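Long-range contacts in glucose-6-phosphate 1-dehydrogenase (Kluyveromyces lactis, PDB 7E6I), which catalyses the NADP-dependent oxidation of glucose 6-phosphate to 6-phosphogluconolactone, the first step of the oxidative pentose phosphate pathway: residues 10-15 with 118-123; 47-52 with 89-94; 55-60 with 82-87; 95-100 with 134-139. All coordinates share one frame; numbering follows the deposited sequence.

Contact 1: residues 10-15 with 118-123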
loop_
_atom_site.group_PDB
_atom_site.type_symbol
_atom_site.label_atom_id
_atom_site.label_comp_id
_atom_site.label_asym_id
_atom_site.label_seq_id
_atom_site.Cartn_x
_atom_site.Cartn_y
_atom_site.Cartn_z
ATOM N N VAL A 10 5.753 7.644 24.132
ATOM C CA VAL A 10 4.362 7.291 24.363
ATOM C C VAL A 10 3.676 7.176 23.007
ATOM O O VAL A 10 3.674 8.120 22.205
ATOM C CB VAL A 10 3.661 8.295 25.293
ATOM C CG1 VAL A 10 4.116 9.703 24.982
ATOM C CG2 VAL A 10 2.130 8.159 25.202
ATOM N N ILE A 11 3.129 6.001 22.741
ATOM C CA ILE A 11 2.354 5.740 21.543
ATOM C C ILE A 11 0.894 5.686 21.962
ATOM O O ILE A 11 0.500 4.805 22.735
ATOM C CB ILE A 11 2.796 4.431 20.872
ATOM C CG1 ILE A 11 4.246 4.541 20.394
ATOM C CG2 ILE A 11 1.884 4.070 19.728
ATOM C CD1 ILE A 11 4.884 3.189 20.058
ATOM N N THR A 12 0.088 6.623 21.466
ATOM C CA THR A 12 -1.356 6.598 21.676
ATOM C C THR A 12 -2.045 6.132 20.399
ATOM O O THR A 12 -1.858 6.732 19.337
ATOM C CB THR A 12 -1.888 7.970 22.085
ATOM O OG1 THR A 12 -1.106 8.495 23.160
ATOM C CG2 THR A 12 -3.328 7.855 22.524
ATOM N N ILE A 13 -2.856 5.081 20.512
ATOM C CA ILE A 13 -3.617 4.533 19.388
ATOM C C ILE A 13 -5.063 4.981 19.555
ATOM O O ILE A 13 -5.811 4.422 20.362
ATOM C CB ILE A 13 -3.520 3.006 19.308
ATOM C CG1 ILE A 13 -2.077 2.556 19.103
ATOM C CG2 ILE A 13 -4.370 2.478 18.165
ATOM C CD1 ILE A 13 -1.330 2.358 20.395
ATOM N N PHE A 14 -5.466 5.979 18.780
ATOM C CA PHE A 14 -6.854 6.407 18.770
ATOM C C PHE A 14 -7.705 5.433 17.965
ATOM O O PHE A 14 -7.247 4.835 16.987
ATOM C CB PHE A 14 -6.974 7.815 18.198
ATOM C CG PHE A 14 -6.620 8.897 19.184
ATOM C CD1 PHE A 14 -5.297 9.253 19.403
ATOM C CD2 PHE A 14 -7.611 9.564 19.885
ATOM C CE1 PHE A 14 -4.974 10.256 20.309
ATOM C CE2 PHE A 14 -7.293 10.561 20.787
ATOM C CZ PHE A 14 -5.973 10.909 21.002
ATOM N N GLY A 15 -8.959 5.277 18.387
ATOM C CA GLY A 15 -9.802 4.247 17.819
ATOM C C GLY A 15 -9.439 2.866 18.308
ATOM O O GLY A 15 -9.644 1.885 17.588
ATOM N N ARG A 118 6.296 11.648 21.130
ATOM C CA ARG A 118 4.924 11.143 21.118
ATOM C C ARG A 118 4.494 10.749 19.711
ATOM O O ARG A 118 4.577 11.556 18.774
ATOM C CB ARG A 118 3.954 12.190 21.688
ATOM C CG ARG A 118 4.361 12.689 23.064
ATOM C CD ARG A 118 3.443 13.762 23.576
ATOM N NE ARG A 118 3.850 14.228 24.899
ATOM C CZ ARG A 118 3.637 15.458 25.347
ATOM N NH1 ARG A 118 3.019 16.349 24.580
ATOM N NH2 ARG A 118 4.032 15.795 26.561
ATOM N N LEU A 119 4.027 9.509 19.570
ATOM C CA LEU A 119 3.444 9.018 18.331
ATOM C C LEU A 119 1.944 8.838 18.548
ATOM O O LEU A 119 1.523 8.203 19.520
ATOM C CB LEU A 119 4.098 7.698 17.893
ATOM C CG LEU A 119 3.655 7.062 16.561
ATOM C CD1 LEU A 119 4.040 7.962 15.394
ATOM C CD2 LEU A 119 4.234 5.648 16.354
ATOM N N PHE A 120 1.144 9.423 17.663
ATOM C CA PHE A 120 -0.306 9.251 17.661
ATOM C C PHE A 120 -0.697 8.448 16.429
ATOM O O PHE A 120 -0.588 8.944 15.302
ATOM C CB PHE A 120 -1.008 10.605 17.671
ATOM C CG PHE A 120 -0.711 11.424 18.883
ATOM C CD1 PHE A 120 -1.360 11.174 20.084
ATOM C CD2 PHE A 120 0.238 12.432 18.833
ATOM C CE1 PHE A 120 -1.080 11.927 21.212
ATOM C CE2 PHE A 120 0.524 13.190 19.959
ATOM C CZ PHE A 120 -0.130 12.934 21.150
ATOM N N TYR A 121 -1.145 7.213 16.638
ATOM C CA TYR A 121 -1.663 6.386 15.552
ATOM C C TYR A 121 -3.179 6.551 15.488
ATOM O O TYR A 121 -3.883 6.198 16.440
ATOM C CB TYR A 121 -1.288 4.913 15.750
ATOM C CG TYR A 121 -1.431 4.088 14.494
ATOM C CD1 TYR A 121 -2.677 3.928 13.876
ATOM C CD2 TYR A 121 -0.321 3.486 13.906
ATOM C CE1 TYR A 121 -2.811 3.189 12.715
ATOM C CE2 TYR A 121 -0.444 2.744 12.741
ATOM C CZ TYR A 121 -1.684 2.594 12.149
ATOM O OH TYR A 121 -1.800 1.852 10.987
ATOM N N LEU A 122 -3.685 7.050 14.359
ATOM C CA LEU A 122 -5.105 7.404 14.241
ATOM C C LEU A 122 -5.856 6.322 13.461
ATOM O O LEU A 122 -6.140 6.454 12.270
ATOM C CB LEU A 122 -5.256 8.774 13.583
ATOM C CG LEU A 122 -5.214 10.034 14.446
ATOM C CD1 LEU A 122 -4.050 10.024 15.408
ATOM C CD2 LEU A 122 -5.153 11.255 13.556
ATOM N N ALA A 123 -6.207 5.238 14.157
ATOM C CA ALA A 123 -6.887 4.103 13.525
ATOM C C ALA A 123 -8.378 4.400 13.351
ATOM O O ALA A 123 -9.254 3.723 13.886
ATOM C CB ALA A 123 -6.673 2.840 14.342
HETATM O O HOH W 1 -9.685 0.552 14.540
#

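Contact 2: residues 47-52 with 89-94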
loop_
_atom_site.group_PDB
_atom_site.type_symbol
_atom_site.label_atom_id
_atom_site.label_comp_id
_atom_site.label_asym_id
_atom_site.label_seq_id
_atom_site.Cartn_x
_atom_site.Cartn_y
_atom_site.Cartn_z
ATOM N N TYR A 47 -6.935 4.774 23.139
ATOM C CA TYR A 47 -7.985 5.754 23.392
ATOM C C TYR A 47 -9.168 5.480 22.470
ATOM O O TYR A 47 -8.983 5.260 21.269
ATOM C CB TYR A 47 -7.437 7.180 23.174
ATOM C CG TYR A 47 -8.356 8.352 23.485
ATOM C CD1 TYR A 47 -9.477 8.615 22.711
ATOM C CD2 TYR A 47 -8.063 9.231 24.520
ATOM C CE1 TYR A 47 -10.300 9.697 22.985
ATOM C CE2 TYR A 47 -8.879 10.316 24.799
ATOM C CZ TYR A 47 -9.992 10.545 24.031
ATOM O OH TYR A 47 -10.807 11.622 24.311
ATOM N N ALA A 48 -10.380 5.492 23.039
ATOM C CA ALA A 48 -11.634 5.376 22.291
ATOM C C ALA A 48 -12.787 5.822 23.194
ATOM O O ALA A 48 -12.604 6.078 24.387
ATOM C CB ALA A 48 -11.860 3.953 21.764
ATOM N N ARG A 49 -13.982 5.934 22.599
ATOM C CA ARG A 49 -15.132 6.464 23.332
ATOM C C ARG A 49 -15.673 5.459 24.343
ATOM O O ARG A 49 -16.045 5.843 25.457
ATOM C CB ARG A 49 -16.240 6.890 22.363
ATOM C CG ARG A 49 -15.741 7.658 21.122
ATOM C CD ARG A 49 -16.458 7.290 19.792
ATOM N NE ARG A 49 -16.680 5.858 19.578
ATOM C CZ ARG A 49 -15.760 4.952 19.211
ATOM N NH1 ARG A 49 -14.485 5.312 19.035
ATOM N NH2 ARG A 49 -16.072 3.682 19.058
ATOM N N SER A 50 -15.729 4.178 23.978
ATOM C CA SER A 50 -16.277 3.162 24.869
ATOM C C SER A 50 -15.500 3.121 26.177
ATOM O O SER A 50 -14.359 3.571 26.277
ATOM C CB SER A 50 -16.226 1.769 24.242
ATOM O OG SER A 50 -17.070 1.663 23.114
ATOM N N LYS A 51 -16.120 2.509 27.174
ATOM C CA LYS A 51 -15.675 2.645 28.550
ATOM C C LYS A 51 -15.020 1.378 29.072
ATOM O O LYS A 51 -15.432 0.854 30.108
ATOM C CB LYS A 51 -16.872 3.012 29.426
ATOM C CG LYS A 51 -16.634 4.096 30.447
ATOM C CD LYS A 51 -17.832 5.042 30.491
ATOM C CE LYS A 51 -17.782 5.969 31.701
ATOM N NZ LYS A 51 -18.351 5.332 32.937
ATOM N N LEU A 52 -14.000 0.878 28.388
ATOM C CA LEU A 52 -13.393 -0.385 28.781
ATOM C C LEU A 52 -12.194 -0.167 29.705
ATOM O O LEU A 52 -11.729 0.951 29.932
ATOM C CB LEU A 52 -13.005 -1.209 27.547
ATOM C CG LEU A 52 -12.449 -0.594 26.262
ATOM C CD1 LEU A 52 -11.592 -1.613 25.526
ATOM C CD2 LEU A 52 -13.557 -0.133 25.362
ATOM N N GLY A 89 -12.807 8.347 26.339
ATOM C CA GLY A 89 -13.171 9.727 26.159
ATOM C C GLY A 89 -13.667 9.982 24.757
ATOM O O GLY A 89 -13.420 9.201 23.832
ATOM N N PRO A 90 -14.388 11.082 24.572
ATOM C CA PRO A 90 -14.876 11.424 23.236
ATOM C C PRO A 90 -13.755 11.986 22.380
ATOM O O PRO A 90 -12.768 12.531 22.881
ATOM C CB PRO A 90 -15.950 12.481 23.516
ATOM C CG PRO A 90 -15.512 13.130 24.793
ATOM C CD PRO A 90 -14.738 12.105 25.578
ATOM N N TYR A 91 -13.903 11.816 21.065
ATOM C CA TYR A 91 -12.998 12.497 20.144
ATOM C C TYR A 91 -13.394 13.952 19.947
ATOM O O TYR A 91 -12.567 14.759 19.503
ATOM C CB TYR A 91 -12.966 11.791 18.781
ATOM C CG TYR A 91 -12.727 10.294 18.839
ATOM C CD1 TYR A 91 -11.545 9.778 19.363
ATOM C CD2 TYR A 91 -13.673 9.404 18.354
ATOM C CE1 TYR A 91 -11.324 8.408 19.420
ATOM C CE2 TYR A 91 -13.463 8.038 18.399
ATOM C CZ TYR A 91 -12.292 7.541 18.940
ATOM O OH TYR A 91 -12.087 6.178 18.989
ATOM N N ASP A 92 -14.628 14.292 20.322
ATOM C CA ASP A 92 -15.326 15.533 20.020
ATOM C C ASP A 92 -15.042 16.660 21.007
ATOM O O ASP A 92 -15.454 17.797 20.752
ATOM C CB ASP A 92 -16.834 15.253 20.022
ATOM C CG ASP A 92 -17.561 15.962 18.920
ATOM O OD1 ASP A 92 -17.972 15.290 17.951
ATOM O OD2 ASP A 92 -17.737 17.193 19.028
ATOM N N SER A 93 -14.381 16.379 22.129
ATOM C CA SER A 93 -14.390 17.304 23.252
ATOM C C SER A 93 -13.067 17.249 23.998
ATOM O O SER A 93 -12.436 16.194 24.101
ATOM C CB SER A 93 -15.548 16.992 24.210
ATOM O OG SER A 93 -15.968 18.155 24.903
ATOM N N ASP A 94 -12.695 18.393 24.578
ATOM C CA ASP A 94 -11.350 18.588 25.108
ATOM C C ASP A 94 -11.078 17.827 26.400
ATOM O O ASP A 94 -9.911 17.694 26.778
ATOM C CB ASP A 94 -11.088 20.076 25.361
ATOM C CG ASP A 94 -11.480 20.958 24.184
ATOM O OD1 ASP A 94 -11.170 20.617 23.018
ATOM O OD2 ASP A 94 -12.085 22.018 24.434
#

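Contact 3: residues 55-60 with 82-87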
loop_
_atom_site.group_PDB
_atom_site.type_symbol
_atom_site.label_atom_id
_atom_site.label_comp_id
_atom_site.label_asym_id
_atom_site.label_seq_id
_atom_site.Cartn_x
_atom_site.Cartn_y
_atom_site.Cartn_z
ATOM N N GLU A 55 -7.820 -4.226 31.324
ATOM C CA GLU A 55 -8.015 -5.651 31.101
ATOM C C GLU A 55 -8.750 -5.904 29.792
ATOM O O GLU A 55 -8.390 -6.814 29.033
ATOM C CB GLU A 55 -8.782 -6.254 32.283
ATOM C CG GLU A 55 -7.903 -6.988 33.290
ATOM C CD GLU A 55 -6.930 -7.951 32.620
ATOM O OE1 GLU A 55 -5.776 -7.548 32.322
ATOM O OE2 GLU A 55 -7.328 -9.115 32.384
ATOM N N ASP A 56 -9.781 -5.106 29.510
ATOM C CA ASP A 56 -10.569 -5.321 28.304
ATOM C C ASP A 56 -9.712 -5.157 27.056
ATOM O O ASP A 56 -9.728 -6.011 26.161
ATOM C CB ASP A 56 -11.756 -4.360 28.273
ATOM C CG ASP A 56 -12.654 -4.498 29.485
ATOM O OD1 ASP A 56 -12.945 -3.460 30.122
ATOM O OD2 ASP A 56 -13.076 -5.635 29.793
ATOM N N LEU A 57 -8.951 -4.063 26.983
ATOM C CA LEU A 57 -8.085 -3.830 25.832
ATOM C C LEU A 57 -7.099 -4.978 25.638
ATOM O O LEU A 57 -7.004 -5.553 24.549
ATOM C CB LEU A 57 -7.337 -2.509 25.998
ATOM C CG LEU A 57 -6.551 -2.094 24.753
ATOM C CD1 LEU A 57 -7.475 -2.054 23.544
ATOM C CD2 LEU A 57 -5.845 -0.760 24.959
ATOM N N ARG A 58 -6.347 -5.315 26.693
ATOM C CA ARG A 58 -5.347 -6.373 26.591
ATOM C C ARG A 58 -5.974 -7.684 26.144
ATOM O O ARG A 58 -5.427 -8.379 25.280
ATOM C CB ARG A 58 -4.632 -6.557 27.929
ATOM C CG ARG A 58 -3.844 -5.346 28.375
ATOM C CD ARG A 58 -3.615 -5.357 29.863
ATOM N NE ARG A 58 -2.875 -4.186 30.324
ATOM C CZ ARG A 58 -2.884 -3.754 31.581
ATOM N NH1 ARG A 58 -3.602 -4.402 32.489
ATOM N NH2 ARG A 58 -2.181 -2.682 31.934
ATOM N N GLU A 59 -7.123 -8.036 26.712
ATOM C CA GLU A 59 -7.760 -9.286 26.330
ATOM C C GLU A 59 -8.415 -9.188 24.968
ATOM O O GLU A 59 -8.614 -10.214 24.315
ATOM C CB GLU A 59 -8.781 -9.707 27.385
ATOM C CG GLU A 59 -8.165 -10.006 28.750
ATOM C CD GLU A 59 -7.305 -11.268 28.759
ATOM O OE1 GLU A 59 -7.473 -12.126 27.862
ATOM O OE2 GLU A 59 -6.465 -11.406 29.677
ATOM N N LYS A 60 -8.748 -7.981 24.522
ATOM C CA LYS A 60 -9.325 -7.818 23.193
ATOM C C LYS A 60 -8.288 -8.077 22.102
ATOM O O LYS A 60 -8.613 -8.626 21.043
ATOM C CB LYS A 60 -9.920 -6.415 23.062
ATOM C CG LYS A 60 -11.022 -6.266 22.026
ATOM C CD LYS A 60 -11.538 -4.824 21.991
ATOM C CE LYS A 60 -13.013 -4.748 21.590
ATOM N NZ LYS A 60 -13.189 -4.484 20.126
ATOM N N SER A 82 1.448 -5.703 29.459
ATOM C CA SER A 82 1.655 -4.873 30.638
ATOM C C SER A 82 2.078 -3.450 30.291
ATOM O O SER A 82 1.947 -2.561 31.136
ATOM C CB SER A 82 2.699 -5.514 31.550
ATOM O OG SER A 82 3.966 -4.914 31.358
ATOM N N MET A 83 2.588 -3.208 29.084
ATOM C CA MET A 83 2.896 -1.848 28.648
ATOM C C MET A 83 1.690 -1.123 28.072
ATOM O O MET A 83 1.764 0.087 27.837
ATOM C CB MET A 83 4.021 -1.871 27.612
ATOM C CG MET A 83 4.942 -3.053 27.769
ATOM S SD MET A 83 6.194 -3.167 26.471
ATOM C CE MET A 83 6.856 -1.513 26.462
ATOM N N VAL A 84 0.589 -1.829 27.856
ATOM C CA VAL A 84 -0.595 -1.297 27.200
ATOM C C VAL A 84 -1.610 -0.906 28.259
ATOM O O VAL A 84 -1.841 -1.653 29.220
ATOM C CB VAL A 84 -1.187 -2.340 26.238
ATOM C CG1 VAL A 84 -2.597 -1.976 25.867
ATOM C CG2 VAL A 84 -0.311 -2.476 25.016
ATOM N N SER A 85 -2.220 0.264 28.089
ATOM C CA SER A 85 -3.273 0.745 28.969
ATOM C C SER A 85 -4.343 1.417 28.118
ATOM O O SER A 85 -4.171 1.594 26.909
ATOM C CB SER A 85 -2.719 1.703 30.025
ATOM O OG SER A 85 -2.577 3.005 29.496
ATOM N N TYR A 86 -5.458 1.794 28.765
ATOM C CA TYR A 86 -6.623 2.350 28.082
ATOM C C TYR A 86 -7.117 3.617 28.769
ATOM O O TYR A 86 -7.143 3.712 29.999
ATOM C CB TYR A 86 -7.773 1.342 28.016
ATOM C CG TYR A 86 -8.952 1.783 27.153
ATOM C CD1 TYR A 86 -9.094 1.318 25.848
ATOM C CD2 TYR A 86 -9.933 2.646 27.650
ATOM C CE1 TYR A 86 -10.172 1.704 25.061
ATOM C CE2 TYR A 86 -11.017 3.040 26.864
ATOM C CZ TYR A 86 -11.133 2.565 25.572
ATOM O OH TYR A 86 -12.199 2.946 24.780
ATOM N N HIS A 87 -7.519 4.589 27.954
ATOM C CA HIS A 87 -8.201 5.773 28.434
ATOM C C HIS A 87 -9.416 5.993 27.556
ATOM O O HIS A 87 -9.310 5.945 26.327
ATOM C CB HIS A 87 -7.302 7.012 28.412
ATOM C CG HIS A 87 -7.947 8.216 29.025
ATOM N ND1 HIS A 87 -7.994 8.423 30.389
ATOM C CD2 HIS A 87 -8.606 9.256 28.464
ATOM C CE1 HIS A 87 -8.641 9.548 30.637
ATOM N NE2 HIS A 87 -9.026 10.071 29.486
#

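Contact 4: residues 95-100 with 134-139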
loop_
_atom_site.group_PDB
_atom_site.type_symbol
_atom_site.label_atom_id
_atom_site.label_comp_id
_atom_site.label_asym_id
_atom_site.label_seq_id
_atom_site.Cartn_x
_atom_site.Cartn_y
_atom_site.Cartn_z
ATOM N N GLU A 95 -12.106 17.344 27.103
ATOM C CA GLU A 95 -11.852 16.748 28.415
ATOM C C GLU A 95 -11.052 15.464 28.291
ATOM O O GLU A 95 -10.204 15.174 29.143
ATOM C CB GLU A 95 -13.158 16.485 29.173
ATOM C CG GLU A 95 -14.171 15.617 28.453
ATOM C CD GLU A 95 -15.150 16.449 27.654
ATOM O OE1 GLU A 95 -16.081 15.864 27.042
ATOM O OE2 GLU A 95 -14.980 17.695 27.642
ATOM N N GLY A 96 -11.310 14.678 27.247
ATOM C CA GLY A 96 -10.529 13.471 27.046
ATOM C C GLY A 96 -9.066 13.772 26.796
ATOM O O GLY A 96 -8.183 13.117 27.359
ATOM N N TYR A 97 -8.791 14.787 25.972
ATOM C CA TYR A 97 -7.411 15.110 25.618
ATOM C C TYR A 97 -6.661 15.705 26.802
ATOM O O TYR A 97 -5.479 15.407 27.006
ATOM C CB TYR A 97 -7.395 16.047 24.410
ATOM C CG TYR A 97 -8.037 15.389 23.210
ATOM C CD1 TYR A 97 -9.421 15.354 23.071
ATOM C CD2 TYR A 97 -7.266 14.765 22.238
ATOM C CE1 TYR A 97 -10.021 14.734 21.995
ATOM C CE2 TYR A 97 -7.858 14.143 21.146
ATOM C CZ TYR A 97 -9.237 14.132 21.030
ATOM O OH TYR A 97 -9.831 13.516 19.947
ATOM N N LEU A 98 -7.337 16.523 27.610
ATOM C CA LEU A 98 -6.697 17.047 28.809
ATOM C C LEU A 98 -6.424 15.934 29.809
ATOM O O LEU A 98 -5.361 15.905 30.438
ATOM C CB LEU A 98 -7.557 18.142 29.426
ATOM C CG LEU A 98 -7.714 19.333 28.484
ATOM C CD1 LEU A 98 -8.851 20.236 28.922
ATOM C CD2 LEU A 98 -6.401 20.099 28.377
ATOM N N GLU A 99 -7.359 14.995 29.956
ATOM C CA GLU A 99 -7.076 13.827 30.785
ATOM C C GLU A 99 -5.900 13.029 30.226
ATOM O O GLU A 99 -5.023 12.595 30.981
ATOM C CB GLU A 99 -8.326 12.951 30.906
ATOM C CG GLU A 99 -9.435 13.542 31.784
ATOM C CD GLU A 99 -10.807 12.909 31.534
ATOM O OE1 GLU A 99 -10.915 12.015 30.655
ATOM O OE2 GLU A 99 -11.785 13.309 32.220
ATOM N N LEU A 100 -5.856 12.840 28.900
ATOM C CA LEU A 100 -4.718 12.161 28.282
ATOM C C LEU A 100 -3.433 12.959 28.463
ATOM O O LEU A 100 -2.387 12.391 28.797
ATOM C CB LEU A 100 -5.002 11.908 26.798
ATOM C CG LEU A 100 -4.005 11.110 25.945
ATOM C CD1 LEU A 100 -3.906 9.641 26.351
ATOM C CD2 LEU A 100 -4.375 11.227 24.478
ATOM N N SER A 134 -7.438 18.373 15.241
ATOM C CA SER A 134 -7.741 19.624 15.930
ATOM C C SER A 134 -7.498 19.499 17.426
ATOM O O SER A 134 -6.753 20.291 18.017
ATOM C CB SER A 134 -9.193 20.042 15.681
ATOM O OG SER A 134 -9.422 20.269 14.307
ATOM N N LYS A 135 -8.104 18.493 18.050
ATOM C CA LYS A 135 -8.008 18.363 19.498
ATOM C C LYS A 135 -6.562 18.177 19.952
ATOM O O LYS A 135 -6.113 18.828 20.902
ATOM C CB LYS A 135 -8.881 17.208 19.966
ATOM C CG LYS A 135 -10.364 17.436 19.759
ATOM C CD LYS A 135 -10.889 18.500 20.692
ATOM C CE LYS A 135 -12.111 19.173 20.095
ATOM N NZ LYS A 135 -12.184 20.615 20.441
ATOM N N LEU A 136 -5.815 17.287 19.289
ATOM C CA LEU A 136 -4.401 17.123 19.620
ATOM C C LEU A 136 -3.643 18.438 19.491
ATOM O O LEU A 136 -2.789 18.759 20.326
ATOM C CB LEU A 136 -3.763 16.069 18.720
ATOM C CG LEU A 136 -4.147 14.613 18.924
ATOM C CD1 LEU A 136 -3.571 13.788 17.770
ATOM C CD2 LEU A 136 -3.645 14.123 20.265
ATOM N N LYS A 137 -3.941 19.208 18.448
ATOM C CA LYS A 137 -3.254 20.478 18.248
ATOM C C LYS A 137 -3.702 21.531 19.259
ATOM O O LYS A 137 -2.884 22.341 19.702
ATOM C CB LYS A 137 -3.478 20.953 16.812
ATOM C CG LYS A 137 -2.663 22.157 16.400
ATOM C CD LYS A 137 -1.150 21.928 16.502
ATOM C CE LYS A 137 -0.391 23.083 15.840
ATOM N NZ LYS A 137 1.083 22.852 15.790
ATOM N N GLU A 138 -4.984 21.543 19.636
ATOM C CA GLU A 138 -5.469 22.517 20.613
ATOM C C GLU A 138 -5.039 22.178 22.037
ATOM O O GLU A 138 -4.824 23.090 22.842
ATOM C CB GLU A 138 -7.003 22.629 20.570
ATOM C CG GLU A 138 -7.635 22.890 19.178
ATOM C CD GLU A 138 -9.106 22.401 19.053
ATOM O OE1 GLU A 138 -9.960 23.142 18.503
ATOM O OE2 GLU A 138 -9.416 21.269 19.495
ATOM N N ASN A 139 -4.906 20.891 22.369
ATOM C CA ASN A 139 -4.761 20.465 23.755
ATOM C C ASN A 139 -3.464 19.735 24.068
ATOM O O ASN A 139 -2.956 19.885 25.177
ATOM C CB ASN A 139 -5.933 19.552 24.154
ATOM C CG ASN A 139 -7.275 20.259 24.085
ATOM O OD1 ASN A 139 -7.696 20.917 25.036
ATOM N ND2 ASN A 139 -7.954 20.134 22.951
#

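Contact 1: residues 10-15 with 118-123
F120 sets its CD1 against the edge of the F14 ring, near its plane and 3.7 Å from F14 CE1. The same F120 CD1 lies 3.8 Å from T12 CB, so one ring carbon serves two residues of strand 10-14. In both phenylalanines CG is anti to the carbonyl carbon (chi1 -62° in F120), and the two side chains run side by side in the same direction. V10 and R118 extend this face: V10 CG1 is 3.6 Å from R118 CG, while R118 NH2 goes on to E108. On the other face I11 CG1 meets L119 CB at 4.0 Å, and I11 also touches L29 of helix 19-34. The backbones form a parallel ladder in which L119 N, T12 N, Y121 N and F14 N bond respectively to V10 O, L119 O, T12 O and Y121 O; it ends in a weak bond from A123 N to F14 O. An alanine at F120 would probably leave F14 CE1 and T12 CB without their ring neighbour and open a gap facing L136. Peptides bonded between strands, with mostly apolar side chains on both faces, suit the parallel sheet of the Rossmann-like NAD-binding domain, which brings G15 to the probable NADP site.

Contact 2: residues 47-52 with 89-94
The backbones meet where strand 43-48 ends: the CA atoms of R49 and G89 are 4.7 Å apart, G89 N donates to A48 O at 3.0 Å, and R49 CA makes a CA-H...O contact with G89 O. Beyond this single backbone bond the side chains take over. Y47 has CG anti to its backbone N (chi1 -176°), and its hydroxyl OH donates to P90 O at 2.6 Å from above the carbonyl plane, 43° out of it. P90 O itself sits at the edge of the Y47 ring. Y47 OH also lies 3.3 Å from G89 C. Y47 and Y91 slide past each other in opposite directions, their ring planes 36° apart, with Y47 CD1 3.8 Å from Y91 CE1. R49, its chain bent at chi2 and chi3, brings CD to 3.4 Å from Y91 CE2, on the CD2/CE2 side of the ring. Nearby, Y91 OH reaches A48, 3.6 Å from its CB. An alanine in place of Y91 would probably take away the ring that Y47 and the R49 methylenes lean on, leaving the arginine freer to move. Both hydrogen bonds across the contact end on backbone carbonyls, A48 O and P90 O, while the Y91 ring gives an apolar flank to R49, a probable NADP-binding residue, and lies close to G15 of the same site.

Contact 3: residues 55-60 with 82-87
The polar part of the contact is carried by R58, which grips a single acceptor side-on: NE reaches V84 O at 3.0 Å and NH2 reaches V84 O at 2.9 Å. Both bonds are bent, with N-H...O angles of 138° and 137°, as expected when two nitrogens of one guanidinium share an oxygen. The chain of R58 is extended from CG to NE, which carries the group across from helix to strand. Two donors on one carbonyl would fix the turn of the guanidinium; R58 NH1 has E55 OE1 as a long salt-bridge partner, 3.8 Å away.

The apolar part centres on L57 CD2. It lies 3.6 Å from V84 CG1, where the two side chains cross at about a right angle, and 4.0 Å from Y86 CD1, meeting the tyrosine ring at its edge and in its plane. L57 CD2 also approaches S85 O at 3.5 Å. V84 and Y86 both point toward the helix while S85 between them points away. F26 of helix 19-34 touches both L57 and V84, and Y86 OH is bonded to S50 O.

The axes of helix 55-60 and strand 84-87 approach to 7.5 Å, at 127° between their directions. A helix packed on the outermost strand 84-88 belongs here to the beta-alpha-beta crossover from strand 43-48 to strand 84-88 of a Rossmann-like domain.

Contact 4: residues 95-100 with 134-139
K135 is the first residue of 134-139 to touch the other helix, and meets Y97 over the ring: its CB stands 3.3 Å from the Y97 centroid and 12° off the ring normal, a CH-pi contact. K135 CG follows toward the rim, 3.5 Å from Y97 CE1, and the two side chains cross at about a right angle. The Y97 hydroxyl is bonded to Y91 O, which helps to hold the far end of the ring in place. The K135 chain bends away at chi2 (-70°), and its NZ ends in salt bridges to D94 and, at 3.0 Å, to E138 OE2; two carboxylates would probably stabilise its positive charge.

L136 adds apolar contact beside the ring, with CD2 4.2 Å from Y97 CD2. L136 and, on the other helix, L100 both touch F14, so the two helices cover the same face of the parallel sheet of the Rossmann-like domain; they flank strand 117-122 in the chain order helix, strand, helix, and their segment axes pass 9.7 Å apart at -54°.

E138 does not touch the other helix itself; its OE2 receives K135 NZ on the syn side. N139 CB is 3.8 Å from Y97 CB, and N139 OD1 rests 3.7 Å from L98 CD2. The amide ND2 turns back to K135 O at 3.0 Å, an oxygen that also accepts from N139 N, and reaches D94 OD1 too.

In the fold
From the N terminus, strand 10-14 opens the longest loop, which contact 1 closes at strand 117-122. Within that span strand 43-48 leads into contact 2, which returns at the loop 89-94, and contact 3 closes a shorter loop inside contact 2, tying helix 54-61 to edge strand 84-88. Contact 4 opens after both, in series with them, but crosses contact 1, since helix 94-110 precedes strand 117-122 and helix 126-139 follows it. Contacts 1, 2 and 3 reach strands of one parallel sheet, and contact 4 joins two helices on one of its faces. F14 links contacts 1, 2 and 4 by packing on Y47, Y91 and Y97, while H87 connects contact 3 to E99.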